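Local coordinates for protein cyclic pyranopterin monophosphate synthase 2 (Mycobacterium tuberculosis, PDB 4FDF) that probably catalyses the conversion of (8S)-3',8-cyclo-7,8-dihydroguanosine 5'-triphosphate to cyclic pyranopterin monophosphate in molybdenum cofactor biosynthesis, at residues 44-49 with 145-150; 49-54 with 137-142; 63-68 with 133-138; 123-128 with 149-154. All blocks are in the same frame, centred on the assembly; numbering follows the deposited sequence.

Interaction 1: residues 44-49 with 145-150; sequences ILRTSA and GALIDD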
loop_
_atom_site.group_PDB
_atom_site.type_symbol
_atom_site.label_atom_id
_atom_site.label_comp_id
_atom_site.label_asym_id
_atom_site.label_seq_id
_atom_site.Cartn_x
_atom_site.Cartn_y
_atom_site.Cartn_z
ATOM N N ILE B 44 -5.518 -21.694 14.106
ATOM C CA ILE B 44 -6.066 -22.951 13.601
ATOM C C ILE B 44 -7.305 -22.728 12.733
ATOM O O ILE B 44 -8.213 -21.986 13.101
ATOM C CB ILE B 44 -6.295 -23.997 14.763
ATOM C CG1 ILE B 44 -6.608 -25.392 14.216
ATOM C CG2 ILE B 44 -7.368 -23.552 15.727
ATOM C CD1 ILE B 44 -6.755 -26.459 15.302
ATOM N N LEU B 45 -7.320 -23.351 11.562
ATOM C CA LEU B 45 -8.521 -23.360 10.742
ATOM C C LEU B 45 -9.294 -24.662 10.987
ATOM O O LEU B 45 -8.777 -25.744 10.727
ATOM C CB LEU B 45 -8.158 -23.226 9.270
ATOM C CG LEU B 45 -9.342 -23.126 8.307
ATOM C CD1 LEU B 45 -9.940 -21.748 8.336
ATOM C CD2 LEU B 45 -8.928 -23.490 6.890
ATOM N N ARG B 46 -10.516 -24.550 11.504
ATOM C CA ARG B 46 -11.352 -25.733 11.755
ATOM C C ARG B 46 -12.192 -26.065 10.519
ATOM O O ARG B 46 -13.149 -25.365 10.204
ATOM C CB ARG B 46 -12.256 -25.525 12.974
ATOM C CG ARG B 46 -11.595 -24.852 14.173
ATOM C CD ARG B 46 -11.139 -25.847 15.210
ATOM N NE ARG B 46 -10.777 -25.184 16.458
ATOM C CZ ARG B 46 -10.006 -25.724 17.400
ATOM N NH1 ARG B 46 -9.503 -26.948 17.240
ATOM N NH2 ARG B 46 -9.731 -25.038 18.501
ATOM N N THR B 47 -11.829 -27.126 9.814
ATOM C CA THR B 47 -12.512 -27.443 8.556
ATOM C C THR B 47 -13.048 -28.900 8.484
ATOM O O THR B 47 -13.351 -29.492 9.512
ATOM C CB THR B 47 -11.661 -27.011 7.327
ATOM O OG1 THR B 47 -12.441 -27.128 6.135
ATOM C CG2 THR B 47 -10.374 -27.826 7.209
ATOM N N SER B 48 -13.171 -29.462 7.284
ATOM C CA SER B 48 -13.776 -30.788 7.107
ATOM C C SER B 48 -12.759 -31.804 6.602
ATOM O O SER B 48 -11.720 -31.430 6.043
ATOM C CB SER B 48 -14.944 -30.704 6.129
ATOM O OG SER B 48 -14.465 -30.383 4.834
ATOM N N ALA B 49 -13.069 -33.087 6.794
ATOM C CA ALA B 49 -12.213 -34.181 6.332
ATOM C C ALA B 49 -12.086 -34.127 4.821
ATOM O O ALA B 49 -11.018 -34.399 4.266
ATOM C CB ALA B 49 -12.772 -35.534 6.769
ATOM N N GLY B 145 -18.602 -23.241 6.182
ATOM C CA GLY B 145 -18.787 -23.242 7.638
ATOM C C GLY B 145 -17.496 -23.291 8.442
ATOM O O GLY B 145 -17.526 -23.250 9.671
ATOM N N ALA B 146 -16.357 -23.378 7.755
ATOM C CA ALA B 146 -15.055 -23.395 8.430
ATOM C C ALA B 146 -14.884 -22.140 9.279
ATOM O O ALA B 146 -15.463 -21.088 8.985
ATOM C CB ALA B 146 -13.912 -23.524 7.420
ATOM N N LEU B 147 -14.116 -22.258 10.353
ATOM C CA LEU B 147 -13.861 -21.105 11.195
ATOM C C LEU B 147 -12.410 -21.012 11.622
ATOM O O LEU B 147 -11.670 -21.993 11.571
ATOM C CB LEU B 147 -14.827 -21.050 12.395
ATOM C CG LEU B 147 -14.863 -22.061 13.542
ATOM C CD1 LEU B 147 -15.059 -23.490 13.040
ATOM C CD2 LEU B 147 -13.644 -21.944 14.457
ATOM N N ILE B 148 -12.022 -19.809 12.027
ATOM C CA ILE B 148 -10.646 -19.491 12.382
ATOM C C ILE B 148 -10.575 -19.311 13.899
ATOM O O ILE B 148 -11.292 -18.492 14.479
ATOM C CB ILE B 148 -10.151 -18.225 11.630
ATOM C CG1 ILE B 148 -10.073 -18.490 10.115
ATOM C CG2 ILE B 148 -8.795 -17.769 12.166
ATOM C CD1 ILE B 148 -9.999 -17.217 9.247
ATOM N N ASP B 149 -9.687 -20.078 14.523
ATOM C CA ASP B 149 -9.690 -20.251 15.961
ATOM C C ASP B 149 -8.294 -20.089 16.561
ATOM O O ASP B 149 -7.281 -20.308 15.881
ATOM C CB ASP B 149 -10.196 -21.667 16.280
ATOM C CG ASP B 149 -11.390 -21.680 17.221
ATOM O OD1 ASP B 149 -11.884 -20.592 17.595
ATOM O OD2 ASP B 149 -11.843 -22.796 17.565
ATOM N N ASP B 150 -8.269 -19.705 17.840
ATOM C CA ASP B 150 -7.104 -19.848 18.715
ATOM C C ASP B 150 -5.838 -19.150 18.166
ATOM O O ASP B 150 -4.733 -19.697 18.196
ATOM C CB ASP B 150 -6.869 -21.343 19.000
ATOM C CG ASP B 150 -6.309 -21.611 20.388
ATOM O OD1 ASP B 150 -6.775 -21.002 21.380
ATOM O OD2 ASP B 150 -5.406 -22.465 20.493
#

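Interaction 2: residues 49-54 with 137-142; sequences AQVVAL and DMIKAV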
loop_
_atom_site.group_PDB
_atom_site.type_symbol
_atom_site.label_atom_id
_atom_site.label_comp_id
_atom_site.label_asym_id
_atom_site.label_seq_id
_atom_site.Cartn_x
_atom_site.Cartn_y
_atom_site.Cartn_z
ATOM N N ALA B 49 -13.069 -33.087 6.794
ATOM C CA ALA B 49 -12.213 -34.181 6.332
ATOM C C ALA B 49 -12.086 -34.127 4.821
ATOM O O ALA B 49 -11.018 -34.399 4.266
ATOM C CB ALA B 49 -12.772 -35.534 6.769
ATOM N N GLN B 50 -13.187 -33.764 4.166
ATOM C CA GLN B 50 -13.186 -33.531 2.738
ATOM C C GLN B 50 -12.165 -32.468 2.320
ATOM O O GLN B 50 -11.440 -32.661 1.336
ATOM C CB GLN B 50 -14.568 -33.113 2.265
ATOM C CG GLN B 50 -14.760 -33.352 0.777
ATOM C CD GLN B 50 -15.987 -32.680 0.227
ATOM O OE1 GLN B 50 -16.826 -32.152 0.968
ATOM N NE2 GLN B 50 -16.101 -32.690 -1.083
ATOM N N VAL B 51 -12.119 -31.357 3.058
ATOM C CA VAL B 51 -11.182 -30.276 2.749
ATOM C C VAL B 51 -9.741 -30.750 2.925
ATOM O O VAL B 51 -8.902 -30.511 2.059
ATOM C CB VAL B 51 -11.481 -28.976 3.549
ATOM C CG1 VAL B 51 -10.298 -28.011 3.502
ATOM C CG2 VAL B 51 -12.710 -28.290 2.986
ATOM N N VAL B 52 -9.472 -31.447 4.026
ATOM C CA VAL B 52 -8.168 -32.063 4.264
ATOM C C VAL B 52 -7.834 -33.008 3.108
ATOM O O VAL B 52 -6.704 -33.020 2.609
ATOM C CB VAL B 52 -8.126 -32.817 5.632
ATOM C CG1 VAL B 52 -6.826 -33.614 5.793
ATOM C CG2 VAL B 52 -8.284 -31.841 6.783
ATOM N N ALA B 53 -8.830 -33.776 2.673
ATOM C CA ALA B 53 -8.658 -34.699 1.557
ATOM C C ALA B 53 -8.239 -33.955 0.290
ATOM O O ALA B 53 -7.197 -34.258 -0.289
ATOM C CB ALA B 53 -9.932 -35.519 1.320
ATOM N N LEU B 54 -9.028 -32.961 -0.112
ATOM C CA LEU B 54 -8.734 -32.194 -1.321
ATOM C C LEU B 54 -7.378 -31.488 -1.279
ATOM O O LEU B 54 -6.768 -31.238 -2.325
ATOM C CB LEU B 54 -9.863 -31.213 -1.639
ATOM C CG LEU B 54 -11.255 -31.809 -1.903
ATOM C CD1 LEU B 54 -12.284 -30.697 -2.069
ATOM C CD2 LEU B 54 -11.277 -32.755 -3.115
ATOM N N ASP B 137 -10.231 -18.526 2.145
ATOM C CA ASP B 137 -10.578 -18.143 0.787
ATOM C C ASP B 137 -10.437 -19.324 -0.188
ATOM O O ASP B 137 -11.200 -19.441 -1.136
ATOM C CB ASP B 137 -9.730 -16.965 0.302
ATOM C CG ASP B 137 -10.184 -16.451 -1.059
ATOM O OD1 ASP B 137 -11.356 -16.034 -1.177
ATOM O OD2 ASP B 137 -9.389 -16.505 -2.023
ATOM N N MET B 138 -9.456 -20.188 0.054
ATOM C CA MET B 138 -9.187 -21.303 -0.832
ATOM C C MET B 138 -10.179 -22.449 -0.636
ATOM O O MET B 138 -10.379 -23.258 -1.546
ATOM C CB MET B 138 -7.752 -21.819 -0.638
ATOM C CG MET B 138 -6.651 -20.779 -0.823
ATOM S SD MET B 138 -6.299 -20.305 -2.528
ATOM C CE MET B 138 -7.660 -19.222 -2.838
ATOM N N ILE B 139 -10.787 -22.526 0.546
ATOM C CA ILE B 139 -11.611 -23.686 0.892
ATOM C C ILE B 139 -13.100 -23.378 1.068
ATOM O O ILE B 139 -13.902 -24.301 1.189
ATOM C CB ILE B 139 -11.047 -24.476 2.134
ATOM C CG1 ILE B 139 -11.293 -23.731 3.452
ATOM C CG2 ILE B 139 -9.564 -24.799 1.964
ATOM C CD1 ILE B 139 -12.477 -24.254 4.228
ATOM N N LYS B 140 -13.467 -22.097 1.075
ATOM C CA LYS B 140 -14.842 -21.704 1.426
ATOM C C LYS B 140 -15.935 -22.259 0.497
ATOM O O LYS B 140 -17.102 -22.298 0.875
ATOM C CB LYS B 140 -14.978 -20.182 1.584
ATOM C CG LYS B 140 -14.735 -19.355 0.313
ATOM C CD LYS B 140 -14.939 -17.885 0.605
ATOM C CE LYS B 140 -15.141 -17.089 -0.662
ATOM N NZ LYS B 140 -13.919 -17.011 -1.475
ATOM N N ALA B 141 -15.553 -22.681 -0.703
ATOM C CA ALA B 141 -16.502 -23.250 -1.664
ATOM C C ALA B 141 -16.849 -24.716 -1.352
ATOM O O ALA B 141 -17.929 -25.190 -1.708
ATOM C CB ALA B 141 -15.975 -23.107 -3.094
ATOM N N VAL B 142 -15.923 -25.419 -0.693
ATOM C CA VAL B 142 -16.140 -26.790 -0.224
ATOM C C VAL B 142 -16.694 -26.808 1.204
ATOM O O VAL B 142 -17.562 -27.620 1.527
ATOM C CB VAL B 142 -14.836 -27.633 -0.285
ATOM C CG1 VAL B 142 -15.095 -29.079 0.116
ATOM C CG2 VAL B 142 -14.209 -27.570 -1.668
#

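Interaction 3: residues 63-68 with 133-138; sequences GDALAT and LTLYDM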
loop_
_atom_site.group_PDB
_atom_site.type_symbol
_atom_site.label_atom_id
_atom_site.label_comp_id
_atom_site.label_asym_id
_atom_site.label_seq_id
_atom_site.Cartn_x
_atom_site.Cartn_y
_atom_site.Cartn_z
ATOM N N GLY B 63 -6.833 -24.034 -6.208
ATOM C CA GLY B 63 -5.421 -24.376 -6.357
ATOM C C GLY B 63 -4.752 -24.760 -5.052
ATOM O O GLY B 63 -5.409 -25.239 -4.127
ATOM N N ASP B 64 -3.437 -24.554 -4.988
ATOM C CA ASP B 64 -2.624 -24.922 -3.830
ATOM C C ASP B 64 -2.863 -23.948 -2.673
ATOM O O ASP B 64 -2.240 -22.883 -2.610
ATOM C CB ASP B 64 -1.139 -24.962 -4.225
ATOM C CG ASP B 64 -0.239 -25.556 -3.130
ATOM O OD1 ASP B 64 -0.652 -25.621 -1.950
ATOM O OD2 ASP B 64 0.896 -25.960 -3.456
ATOM N N ALA B 65 -3.776 -24.318 -1.773
ATOM C CA ALA B 65 -4.092 -23.509 -0.596
ATOM C C ALA B 65 -2.870 -23.192 0.269
ATOM O O ALA B 65 -2.690 -22.044 0.676
ATOM C CB ALA B 65 -5.151 -24.182 0.251
ATOM N N LEU B 66 -2.045 -24.203 0.551
ATOM C CA LEU B 66 -0.929 -24.040 1.489
ATOM C C LEU B 66 0.123 -23.044 0.983
ATOM O O LEU B 66 0.511 -22.122 1.704
ATOM C CB LEU B 66 -0.280 -25.386 1.847
ATOM C CG LEU B 66 -1.074 -26.526 2.530
ATOM C CD1 LEU B 66 -0.119 -27.602 3.100
ATOM C CD2 LEU B 66 -2.022 -26.054 3.622
ATOM N N ALA B 67 0.569 -23.230 -0.253
ATOM C CA ALA B 67 1.539 -22.331 -0.866
ATOM C C ALA B 67 0.992 -20.919 -0.959
ATOM O O ALA B 67 1.699 -19.966 -0.650
ATOM C CB ALA B 67 1.962 -22.838 -2.260
ATOM N N THR B 68 -0.272 -20.788 -1.356
ATOM C CA THR B 68 -0.885 -19.472 -1.503
ATOM C C THR B 68 -0.945 -18.754 -0.146
ATOM O O THR B 68 -0.614 -17.572 -0.048
ATOM C CB THR B 68 -2.277 -19.551 -2.195
ATOM O OG1 THR B 68 -2.119 -20.118 -3.501
ATOM C CG2 THR B 68 -2.923 -18.169 -2.348
ATOM N N LEU B 133 -7.018 -16.467 6.859
ATOM C CA LEU B 133 -7.985 -15.872 5.943
ATOM C C LEU B 133 -7.805 -16.385 4.515
ATOM O O LEU B 133 -8.783 -16.614 3.803
ATOM C CB LEU B 133 -7.894 -14.336 5.955
ATOM C CG LEU B 133 -8.402 -13.589 7.201
ATOM C CD1 LEU B 133 -7.882 -12.151 7.235
ATOM C CD2 LEU B 133 -9.918 -13.604 7.257
ATOM N N THR B 134 -6.551 -16.551 4.106
ATOM C CA THR B 134 -6.239 -17.019 2.770
ATOM C C THR B 134 -6.580 -18.499 2.619
ATOM O O THR B 134 -7.098 -18.908 1.577
ATOM C CB THR B 134 -4.774 -16.741 2.411
ATOM O OG1 THR B 134 -4.565 -15.324 2.425
ATOM C CG2 THR B 134 -4.439 -17.290 1.029
ATOM N N LEU B 135 -6.306 -19.294 3.653
ATOM C CA LEU B 135 -6.757 -20.676 3.637
ATOM C C LEU B 135 -8.265 -20.722 3.440
ATOM O O LEU B 135 -8.758 -21.430 2.560
ATOM C CB LEU B 135 -6.384 -21.417 4.918
ATOM C CG LEU B 135 -4.925 -21.830 5.069
ATOM C CD1 LEU B 135 -4.800 -22.631 6.349
ATOM C CD2 LEU B 135 -4.403 -22.629 3.853
ATOM N N TYR B 136 -8.991 -19.958 4.255
ATOM C CA TYR B 136 -10.437 -19.915 4.155
ATOM C C TYR B 136 -10.903 -19.502 2.752
ATOM O O TYR B 136 -11.862 -20.063 2.225
ATOM C CB TYR B 136 -11.042 -18.999 5.222
ATOM C CG TYR B 136 -12.552 -18.969 5.152
ATOM C CD1 TYR B 136 -13.219 -17.906 4.551
ATOM C CD2 TYR B 136 -13.307 -20.023 5.651
ATOM C CE1 TYR B 136 -14.610 -17.881 4.467
ATOM C CE2 TYR B 136 -14.702 -20.013 5.571
ATOM C CZ TYR B 136 -15.348 -18.934 4.976
ATOM O OH TYR B 136 -16.721 -18.920 4.880
ATOM N N ASP B 137 -10.231 -18.526 2.145
ATOM C CA ASP B 137 -10.578 -18.143 0.787
ATOM C C ASP B 137 -10.437 -19.324 -0.188
ATOM O O ASP B 137 -11.200 -19.441 -1.136
ATOM C CB ASP B 137 -9.730 -16.965 0.302
ATOM C CG ASP B 137 -10.184 -16.451 -1.059
ATOM O OD1 ASP B 137 -11.356 -16.034 -1.177
ATOM O OD2 ASP B 137 -9.389 -16.505 -2.023
ATOM N N MET B 138 -9.456 -20.188 0.054
ATOM C CA MET B 138 -9.187 -21.303 -0.832
ATOM C C MET B 138 -10.179 -22.449 -0.636
ATOM O O MET B 138 -10.379 -23.258 -1.546
ATOM C CB MET B 138 -7.752 -21.819 -0.638
ATOM C CG MET B 138 -6.651 -20.779 -0.823
ATOM S SD MET B 138 -6.299 -20.305 -2.528
ATOM C CE MET B 138 -7.660 -19.222 -2.838
#

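Interaction 4: residues 123-128 with 149-154; sequences EALTAV and DDIRVL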
loop_
_atom_site.group_PDB
_atom_site.type_symbol
_atom_site.label_atom_id
_atom_site.label_comp_id
_atom_site.label_asym_id
_atom_site.label_seq_id
_atom_site.Cartn_x
_atom_site.Cartn_y
_atom_site.Cartn_z
ATOM N N GLU B 123 3.514 -8.820 14.033
ATOM C CA GLU B 123 3.729 -9.328 12.688
ATOM C C GLU B 123 3.516 -10.836 12.627
ATOM O O GLU B 123 2.925 -11.330 11.666
ATOM C CB GLU B 123 5.101 -8.924 12.115
ATOM C CG GLU B 123 6.110 -8.360 13.109
ATOM C CD GLU B 123 5.789 -6.952 13.614
ATOM O OE1 GLU B 123 5.588 -6.029 12.791
ATOM O OE2 GLU B 123 5.753 -6.771 14.845
ATOM N N ALA B 124 3.982 -11.555 13.650
ATOM C CA ALA B 124 3.716 -12.983 13.746
ATOM C C ALA B 124 2.209 -13.282 13.759
ATOM O O ALA B 124 1.746 -14.169 13.028
ATOM C CB ALA B 124 4.403 -13.591 14.974
ATOM N N LEU B 125 1.458 -12.547 14.578
ATOM C CA LEU B 125 -0.005 -12.702 14.655
ATOM C C LEU B 125 -0.719 -12.324 13.345
ATOM O O LEU B 125 -1.682 -12.985 12.940
ATOM C CB LEU B 125 -0.567 -11.864 15.803
ATOM C CG LEU B 125 -0.243 -12.322 17.221
ATOM C CD1 LEU B 125 -0.481 -11.166 18.192
ATOM C CD2 LEU B 125 -1.046 -13.556 17.629
ATOM N N THR B 126 -0.237 -11.268 12.697
ATOM C CA THR B 126 -0.783 -10.787 11.424
ATOM C C THR B 126 -0.603 -11.830 10.300
ATOM O O THR B 126 -1.540 -12.113 9.530
ATOM C CB THR B 126 -0.146 -9.416 11.069
ATOM O OG1 THR B 126 -0.529 -8.451 12.063
ATOM C CG2 THR B 126 -0.572 -8.922 9.712
ATOM N N ALA B 127 0.599 -12.403 10.231
ATOM C CA ALA B 127 0.927 -13.481 9.296
ATOM C C ALA B 127 0.024 -14.694 9.499
ATOM O O ALA B 127 -0.577 -15.195 8.555
ATOM C CB ALA B 127 2.401 -13.881 9.447
ATOM N N VAL B 128 -0.099 -15.145 10.741
ATOM C CA VAL B 128 -0.984 -16.259 11.063
ATOM C C VAL B 128 -2.394 -15.894 10.624
ATOM O O VAL B 128 -3.100 -16.670 9.980
ATOM C CB VAL B 128 -0.957 -16.566 12.582
ATOM C CG1 VAL B 128 -2.199 -17.376 13.017
ATOM C CG2 VAL B 128 0.319 -17.307 12.956
ATOM N N ASP B 149 -9.687 -20.078 14.523
ATOM C CA ASP B 149 -9.690 -20.251 15.961
ATOM C C ASP B 149 -8.294 -20.089 16.561
ATOM O O ASP B 149 -7.281 -20.308 15.881
ATOM C CB ASP B 149 -10.196 -21.667 16.280
ATOM C CG ASP B 149 -11.390 -21.680 17.221
ATOM O OD1 ASP B 149 -11.884 -20.592 17.595
ATOM O OD2 ASP B 149 -11.843 -22.796 17.565
ATOM N N ASP B 150 -8.269 -19.705 17.840
ATOM C CA ASP B 150 -7.104 -19.848 18.715
ATOM C C ASP B 150 -5.838 -19.150 18.166
ATOM O O ASP B 150 -4.733 -19.697 18.196
ATOM C CB ASP B 150 -6.869 -21.343 19.000
ATOM C CG ASP B 150 -6.309 -21.611 20.388
ATOM O OD1 ASP B 150 -6.775 -21.002 21.380
ATOM O OD2 ASP B 150 -5.406 -22.465 20.493
ATOM N N ILE B 151 -6.019 -17.942 17.645
ATOM C CA ILE B 151 -4.884 -17.126 17.237
ATOM C C ILE B 151 -4.229 -16.519 18.477
ATOM O O ILE B 151 -4.862 -15.778 19.215
ATOM C CB ILE B 151 -5.303 -16.029 16.232
ATOM C CG1 ILE B 151 -5.727 -16.689 14.916
ATOM C CG2 ILE B 151 -4.154 -15.003 16.031
ATOM C CD1 ILE B 151 -6.537 -15.799 13.993
ATOM N N ARG B 152 -2.957 -16.829 18.695
ATOM C CA ARG B 152 -2.308 -16.468 19.946
ATOM C C ARG B 152 -0.789 -16.435 19.822
ATOM O O ARG B 152 -0.199 -17.047 18.916
ATOM C CB ARG B 152 -2.726 -17.448 21.053
ATOM C CG ARG B 152 -2.073 -18.819 20.920
ATOM C CD ARG B 152 -3.056 -19.964 21.123
ATOM N NE ARG B 152 -2.361 -21.248 21.062
ATOM C CZ ARG B 152 -2.248 -22.016 19.976
ATOM N NH1 ARG B 152 -2.803 -21.677 18.814
ATOM N NH2 ARG B 152 -1.576 -23.150 20.063
ATOM N N VAL B 153 -0.161 -15.706 20.736
ATOM C CA VAL B 153 1.300 -15.683 20.829
ATOM C C VAL B 153 1.793 -16.920 21.575
ATOM O O VAL B 153 1.303 -17.252 22.656
ATOM C CB VAL B 153 1.810 -14.405 21.521
ATOM C CG1 VAL B 153 3.336 -14.463 21.739
ATOM C CG2 VAL B 153 1.416 -13.160 20.699
ATOM N N LEU B 154 2.762 -17.600 20.980
ATOM C CA LEU B 154 3.348 -18.801 21.570
ATOM C C LEU B 154 4.637 -18.533 22.324
ATOM O O LEU B 154 4.941 -19.218 23.308
ATOM C CB LEU B 154 3.625 -19.831 20.472
ATOM C CG LEU B 154 2.665 -21.003 20.278
ATOM C CD1 LEU B 154 1.193 -20.618 20.425
ATOM C CD2 LEU B 154 2.947 -21.674 18.947
#

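Interaction 1: residues 44-49 with 145-150
Strands 44-46 and 147-150 lie side by side and antiparallel. The hydrogen-bonded pairs Ile44-Asp149 and Arg46-Leu147 flank the non-hydrogen-bonded pair Leu45-Ile148. The backbone is the tight part. Arg46 N reaches Leu147 O at 2.8 Å, nearly along the C=O axis. The return bond from Leu147 N to Arg46 O is longer, 3.3 Å, so the pairing slackens toward Thr47, where the strand has ended. On the buried face Leu45 has CG anti to the backbone N (chi1 -176°); its side chain crosses Ile148 obliquely, with Leu45 CD1 3.7 Å from Ile148 CG1. Leu135 and Ala132 of helix 121-139 cover this face. The other face is closely packed too, but partly exposed. There Arg46 lays its CB on Leu147 CD1 at 3.5 Å, then bends at chi2 (-98°) toward Asp149. Its NE meets Asp149 OD2 at 2.8 Å on the anti lone pair. Its NH2 comes to the same OD2 from above the carboxylate plane, at 3.2 Å. This is a side-on grip of one oxygen, with the two planes 81° apart. Ile44 CG2 sits over the centre of the guanidinium, 3.7 Å above its plane. Asp149 OD1 accepts from Asp150 N of the second subunit and lies close to Asp149 OD1 of that subunit. If both are ionised, like charges lie close; the Arg46 salt bridge would partly offset their repulsion and favour an ionised Asp149.

Interaction 2: residues 49-54 with 137-142
Val51 and Val142 carry this contact. It packs the short helix 49-57, which follows strand 35-46, against the C-terminal part of helix 121-139 and the residues to Val142, away from the predicted substrate site. No hydrogen bond crosses between the segments, and most of the contact is apolar. Val51 splits its two methyls between two partners. CG1, anti to the backbone N (chi1 165°), meets Ile139 CG2 at 3.6 Å, the two side chains crossing at about a right angle. Val51 CG2 meets Val142 CG1 at 3.8 Å, the side chains sliding past each other in opposite directions. Val142 CG2 faces Leu54 CD1 tip to tip at 3.7 Å. On the exposed side the extended Gln50 lays its amide end on Val142, with OE1 3.6 Å from CG1.

Ile139 has CG1 in the crowded position between the backbone N and the carbonyl carbon (chi1 74°), which turns CG2 toward Val51. Thr47 and Ala146 also touch it. Val142 N bonds back to Ile139 O at 3.0 Å. Ser48 OG, at the N-cap of helix 49-57, bonds to Val51 N. Lys140 points away from the contact and bridges Asp137, its NZ 2.8 Å from OD1, while Lys62 NZ takes OD2. Asp137 would offset the like charges of these two lysines, which lie close. Between the segments the contact thus rests mainly on dispersion and apolar burial.

Interaction 3: residues 63-68 with 133-138
The Asp64 carboxylate is met on its face: Ala67 N lies above it and bonds to OD1 at 3.2 Å, 68° out of the plane, with an almost straight N-H...O line (176°). This is the N-cap of helix 65-83, where a negative carboxylate would interact favourably with the positive end of the helix dipole. The Asp64 carbonyl, the second flat group, accepts at O from both Thr68 N and Thr68 OG1. The hydroxyl comes from above the carbonyl plane at 2.9 Å. Gly63 takes a backbone conformation (phi 121°) in which a CB would clash with the preceding carbonyl O.

The bond from OG1 fixes the rotation of Thr68, and its CG2, anti to the backbone N, turns to helix 121-139. There CG2 meets Thr134 CG2 at 3.8 Å, the two side chains at about a right angle. Thr134 OG1 is turned back to Val130 O of its own helix. These are the two helices of the ferredoxin-like fold, and here they pack on each other. Within these segments the backbones come closest at Ala65 and Met138, and Ala65 CB touches Met138 CB at 3.6 Å; the small side chain allows this approach. Met138 is bent at chi2 and chi3, so it folds along helix 65-83: CG lies over Ala65 CA and SD is 4.0 Å from Thr68 CG2. Leu135 CD2 rests on Ala65 O at 3.7 Å and reaches Leu66 CD2 at 4.2 Å, and Phe99 of strand 92-101 touches both leucines. Met138 packs on Leu86 of the second subunit and Thr68 on Val71 of the third.

Interaction 4: residues 123-128 with 149-154
Arg152 NH1 is held twice, both times by Asp150. It donates one hydrogen bond to Asp150 O at 2.8 Å, in the carbonyl plane and close to the guanidinium plane. It also has a charge contact with Asp150 OD2 at 3.2 Å; that oxygen lies over the guanidinium face, and no N-H points at it. Leu154 CD1 covers the opposite face. Arg152 points away from helix 121-139, so the contact with the helix falls to its neighbours Ile151 and Val153. Leu125 lies between them and carries most of it. Its CG is anti to the carbonyl carbon (chi1 -70°). CD2 touches Ile151 CG2 at 3.8 Å and the Arg152 backbone C at 3.6 Å. CD1 meets Val153 CG2 at 3.7 Å, at about a right angle. Val128 CG1 adds a looser touch on Ile151 CG1 at 4.1 Å. Tyr136 of the second subunit packs on both Leu125 and Val153. Glu123, at the start of 123-128, belongs to the predicted substrate site. Residues 123-128 and 149-154 run nearly antiparallel, at 152°, as the closing helix-strand unit of a ferredoxin-like fold, a helix packed on one face of an antiparallel sheet.

Strand 35-46 starts the chain's path through all four contacts. Interaction 1 pairs its end with strand 147-156 and closes a loop of 95 residues. Interactions 2 and 3 both nest inside that loop. They start on helices 49-57 and 65-83, close loops of 82 and 64 residues, and end on overlapping segments that share Asp137 and Met138. Interaction 4 starts further back on helix 121-139 and closes a loop of 20 residues, so it crosses interactions 2 and 3. It shares Asp149 and Asp150 with interaction 1. Interactions 1 and 2 touch and share Ala49. Interactions 2 and 3 join helices to each other, interaction 1 joins two neighbouring strands, and interaction 4 sets a helix on a strand.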